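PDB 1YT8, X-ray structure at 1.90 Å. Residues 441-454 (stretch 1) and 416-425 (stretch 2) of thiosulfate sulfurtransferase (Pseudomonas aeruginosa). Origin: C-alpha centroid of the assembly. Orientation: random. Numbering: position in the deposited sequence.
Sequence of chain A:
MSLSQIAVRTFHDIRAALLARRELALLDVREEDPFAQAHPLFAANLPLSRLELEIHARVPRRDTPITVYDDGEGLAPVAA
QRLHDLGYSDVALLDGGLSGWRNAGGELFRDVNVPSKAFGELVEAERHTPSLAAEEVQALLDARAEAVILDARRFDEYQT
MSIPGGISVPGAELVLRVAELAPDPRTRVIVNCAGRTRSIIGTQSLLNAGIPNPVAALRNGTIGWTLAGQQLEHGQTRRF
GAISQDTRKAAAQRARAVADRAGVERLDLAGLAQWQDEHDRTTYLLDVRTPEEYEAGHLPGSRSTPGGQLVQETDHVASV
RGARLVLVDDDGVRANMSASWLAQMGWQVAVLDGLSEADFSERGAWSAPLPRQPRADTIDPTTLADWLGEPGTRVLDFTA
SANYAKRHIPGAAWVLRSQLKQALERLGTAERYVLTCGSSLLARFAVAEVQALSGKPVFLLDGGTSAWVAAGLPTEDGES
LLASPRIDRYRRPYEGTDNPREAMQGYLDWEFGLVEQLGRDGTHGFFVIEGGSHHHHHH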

# COMPACT_ATOMS: atom_id res chain seq x y z
N LEU A 441 17.29 -1.83 -11.48
CA LEU A 441 16.04 -1.74 -12.23
C LEU A 441 15.54 -0.31 -12.45
O LEU A 441 15.29 0.09 -13.59
CB LEU A 441 14.94 -2.55 -11.54
CG LEU A 441 13.58 -2.51 -12.26
CD1 LEU A 441 13.75 -2.97 -13.70
CD2 LEU A 441 12.58 -3.38 -11.52
N LEU A 442 15.38 0.45 -11.37
CA LEU A 442 14.90 1.82 -11.51
C LEU A 442 15.92 2.72 -12.20
O LEU A 442 15.55 3.58 -13.00
CB LEU A 442 14.53 2.41 -10.15
CG LEU A 442 14.06 3.87 -10.21
CD1 LEU A 442 13.04 4.05 -11.33
CD2 LEU A 442 13.46 4.26 -8.87
N ALA A 443 17.19 2.51 -11.89
CA ALA A 443 18.25 3.32 -12.49
C ALA A 443 18.30 3.17 -14.01
O ALA A 443 18.62 4.13 -14.72
CB ALA A 443 19.60 2.94 -11.88
N ARG A 444 17.97 1.98 -14.51
CA ARG A 444 17.98 1.72 -15.95
C ARG A 444 17.00 2.63 -16.69
O ARG A 444 17.29 3.09 -17.79
CB ARG A 444 17.62 0.25 -16.22
CG ARG A 444 17.56 -0.12 -17.71
CD ARG A 444 17.17 -1.58 -17.93
NE ARG A 444 18.25 -2.52 -17.61
CZ ARG A 444 19.27 -2.81 -18.41
NH1 ARG A 444 19.36 -2.22 -19.61
NH2 ARG A 444 20.19 -3.68 -18.04
N PHE A 445 15.84 2.88 -16.09
CA PHE A 445 14.84 3.74 -16.71
C PHE A 445 15.24 5.21 -16.70
O PHE A 445 14.64 6.03 -17.40
CB PHE A 445 13.49 3.57 -16.00
CG PHE A 445 12.75 2.32 -16.39
CD1 PHE A 445 12.01 2.27 -17.57
CD2 PHE A 445 12.83 1.18 -15.60
CE1 PHE A 445 11.36 1.10 -17.95
CE2 PHE A 445 12.18 0.01 -15.98
CZ PHE A 445 11.45 -0.03 -17.16
N ALA A 446 16.28 5.53 -15.93
CA ALA A 446 16.75 6.91 -15.82
C ALA A 446 17.94 7.25 -16.71
O ALA A 446 18.30 8.42 -16.85
CB ALA A 446 17.09 7.22 -14.36
N VAL A 447 18.55 6.23 -17.31
CA VAL A 447 19.72 6.46 -18.16
C VAL A 447 19.49 7.50 -19.26
O VAL A 447 20.27 8.45 -19.39
CB VAL A 447 20.20 5.14 -18.82
CG1 VAL A 447 21.34 5.41 -19.79
CG2 VAL A 447 20.65 4.17 -17.74
N ALA A 448 18.43 7.34 -20.03
CA ALA A 448 18.13 8.27 -21.12
C ALA A 448 18.02 9.72 -20.68
O ALA A 448 18.53 10.62 -21.36
CB ALA A 448 16.85 7.84 -21.85
N GLU A 449 17.37 9.96 -19.55
CA GLU A 449 17.22 11.32 -19.06
C GLU A 449 18.55 11.91 -18.60
O GLU A 449 18.85 13.07 -18.87
CB GLU A 449 16.22 11.39 -17.90
CG GLU A 449 15.84 12.83 -17.58
CD GLU A 449 14.80 12.97 -16.49
OE1 GLU A 449 14.07 12.00 -16.20
OE2 GLU A 449 14.71 14.09 -15.93
N VAL A 450 19.35 11.12 -17.90
CA VAL A 450 20.64 11.62 -17.44
C VAL A 450 21.51 11.97 -18.65
O VAL A 450 22.20 12.99 -18.66
CB VAL A 450 21.36 10.60 -16.54
CG1 VAL A 450 22.72 11.14 -16.14
CG2 VAL A 450 20.52 10.32 -15.29
N GLN A 451 21.47 11.14 -19.69
CA GLN A 451 22.25 11.41 -20.89
C GLN A 451 21.78 12.70 -21.54
O GLN A 451 22.59 13.52 -21.96
CB GLN A 451 22.09 10.27 -21.90
CG GLN A 451 22.66 8.94 -21.47
CD GLN A 451 22.37 7.86 -22.47
OE1 GLN A 451 21.22 7.65 -22.85
NE2 GLN A 451 23.41 7.15 -22.91
N ALA A 452 20.47 12.88 -21.62
CA ALA A 452 19.90 14.08 -22.23
C ALA A 452 20.25 15.36 -21.48
O ALA A 452 20.65 16.36 -22.08
CB ALA A 452 18.38 13.94 -22.34
N LEU A 453 20.10 15.33 -20.15
CA LEU A 453 20.39 16.49 -19.33
C LEU A 453 21.88 16.84 -19.22
O LEU A 453 22.24 18.01 -19.17
CB LEU A 453 19.82 16.29 -17.92
CG LEU A 453 18.30 16.19 -17.81
CD1 LEU A 453 17.91 15.64 -16.44
CD2 LEU A 453 17.67 17.56 -18.06
N SER A 454 22.74 15.82 -19.20
CA SER A 454 24.17 16.06 -19.05
C SER A 454 25.00 16.09 -20.32
O SER A 454 26.01 16.79 -20.39
CB SER A 454 24.78 15.03 -18.11
OG SER A 454 24.86 13.76 -18.73
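Stretch 2 416-425: LRSQLKQALE

Two segments distant in sequence can pack through an apolar patch at one end and a water-linked polar seam at the other, and residues 416-425 of this sulfurtransferase lying on the helix 441-454 illustrate the principle. That helix is kinked where the N atoms of Ala448 and Glu449 have no bond to the turn before. The second segment begins as a loop or turn, where Gln419 N hydrogen-bonds to Leu416 O (3.0 Å); Gln419 then occupies the N-cap position, and a helix runs from Leu420 onward. The axes of the two helices approach to 10.2 Å, with N-to-C directions 55° apart (signed crossing angle -55°). The register advances in the same sense along both chains: Ala446 lies nearest Arg417 (CA to CA 6.9 Å), Val450 nearest Leu420 (CA to CA 7.3 Å) and Leu453 nearest Lys421 (CA to CA 6.6 Å).

The apolar contacts belong to the helical part. Leu420 and Leu424, one turn apart, both direct their CA-to-CB bonds toward the partner. Leu420 CD1 meets Val450 CG2 at 4.0 Å, and Leu453 CD1 reaches Leu420 CB at 3.7 Å. Leu453 CB also packs on Leu424 CD1 (3.6 Å), so this one leucine touches both.

The lead-in contributes Arg417, whose extended side chain (t at chi1, chi2 and chi3) reaches across the other helix, beside Phe445 and Ala446. Ala446 N and Phe445 CB cover one face of its guanidinium, while Leu442 CD1 lies 4.0 Å from Arg417 NH1. Arg417 NH2 comes within 3.2 Å of Phe445 O, but the angle is too poor for a hydrogen bond.

Indeed, no direct hydrogen bond crosses the interface; water supplies the polar links. Water 2 accepts from Arg417 NE (2.8 Å) and donates to Glu449 OE1 (2.8 Å). Water 1 lies 2.7 Å from Arg417 O and 2.6 Å from Glu449 OE2, and accepts from Leu420 N (3.3 Å), joining the start of one helix to an acidic side chain of the other.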

# COMPACT_ATOMS: atom_id res chain seq x y z
N LEU A 416 16.40 12.12 -6.68
CA LEU A 416 15.01 11.84 -6.99
C LEU A 416 14.98 11.83 -8.51
O LEU A 416 15.44 12.78 -9.15
CB LEU A 416 14.10 12.96 -6.50
CG LEU A 416 13.70 13.03 -5.03
CD1 LEU A 416 12.88 14.29 -4.78
CD2 LEU A 416 12.91 11.78 -4.66
N ARG A 417 14.46 10.76 -9.10
CA ARG A 417 14.41 10.70 -10.55
C ARG A 417 13.56 11.84 -11.11
O ARG A 417 13.80 12.32 -12.22
CB ARG A 417 13.84 9.36 -11.01
CG ARG A 417 13.79 9.22 -12.52
CD ARG A 417 13.20 7.90 -12.93
NE ARG A 417 12.95 7.85 -14.37
CZ ARG A 417 12.02 7.08 -14.93
NH1 ARG A 417 11.26 6.30 -14.17
NH2 ARG A 417 11.84 7.11 -16.25
N SER A 418 12.57 12.27 -10.33
CA SER A 418 11.66 13.34 -10.74
C SER A 418 12.26 14.74 -10.69
O SER A 418 11.66 15.69 -11.17
CB SER A 418 10.40 13.31 -9.86
OG SER A 418 10.71 13.61 -8.51
N GLN A 419 13.45 14.86 -10.11
CA GLN A 419 14.13 16.15 -10.00
C GLN A 419 15.59 16.05 -10.43
O GLN A 419 16.47 16.66 -9.81
CB GLN A 419 14.04 16.66 -8.56
CG GLN A 419 12.61 16.92 -8.09
CD GLN A 419 12.54 17.53 -6.70
OE1 GLN A 419 13.49 18.16 -6.23
NE2 GLN A 419 11.40 17.37 -6.04
N LEU A 420 15.84 15.31 -11.51
CA LEU A 420 17.20 15.13 -12.01
C LEU A 420 17.88 16.40 -12.51
O LEU A 420 19.08 16.57 -12.31
CB LEU A 420 17.21 14.07 -13.11
CG LEU A 420 17.16 12.61 -12.65
CD1 LEU A 420 17.01 11.69 -13.85
CD2 LEU A 420 18.44 12.27 -11.87
N LYS A 421 17.13 17.29 -13.15
CA LYS A 421 17.73 18.51 -13.66
C LYS A 421 18.40 19.27 -12.52
O LYS A 421 19.57 19.63 -12.60
CB LYS A 421 16.67 19.40 -14.32
CG LYS A 421 17.23 20.69 -14.91
CD LYS A 421 16.14 21.52 -15.57
CE LYS A 421 16.71 22.76 -16.25
NZ LYS A 421 17.36 23.69 -15.28
N GLN A 422 17.64 19.49 -11.45
CA GLN A 422 18.16 20.20 -10.29
C GLN A 422 19.32 19.46 -9.63
O GLN A 422 20.31 20.07 -9.24
CB GLN A 422 17.04 20.41 -9.27
CG GLN A 422 17.46 21.20 -8.05
CD GLN A 422 16.35 21.33 -7.02
OE1 GLN A 422 15.83 20.33 -6.52
NE2 GLN A 422 15.99 22.57 -6.71
N ALA A 423 19.20 18.14 -9.51
CA ALA A 423 20.25 17.35 -8.87
C ALA A 423 21.57 17.44 -9.63
O ALA A 423 22.63 17.63 -9.02
CB ALA A 423 19.82 15.90 -8.77
N LEU A 424 21.50 17.30 -10.95
CA LEU A 424 22.70 17.36 -11.77
C LEU A 424 23.36 18.73 -11.70
O LEU A 424 24.59 18.83 -11.69
CB LEU A 424 22.35 17.00 -13.22
CG LEU A 424 21.86 15.57 -13.44
CD1 LEU A 424 21.48 15.36 -14.90
CD2 LEU A 424 22.95 14.59 -13.03
N GLU A 425 22.55 19.79 -11.66
CA GLU A 425 23.09 21.14 -11.56
C GLU A 425 23.86 21.26 -10.25
O GLU A 425 24.99 21.75 -10.23
CB GLU A 425 21.96 22.18 -11.60
CG GLU A 425 21.16 22.18 -12.88
CD GLU A 425 20.09 23.25 -12.90
OE1 GLU A 425 19.41 23.45 -11.87
OE2 GLU A 425 19.90 23.88 -13.96
O HOH W 1 13.54 14.60 -13.72
O HOH W 2 14.18 9.26 -16.43
O HOH W 3 11.86 11.81 -14.79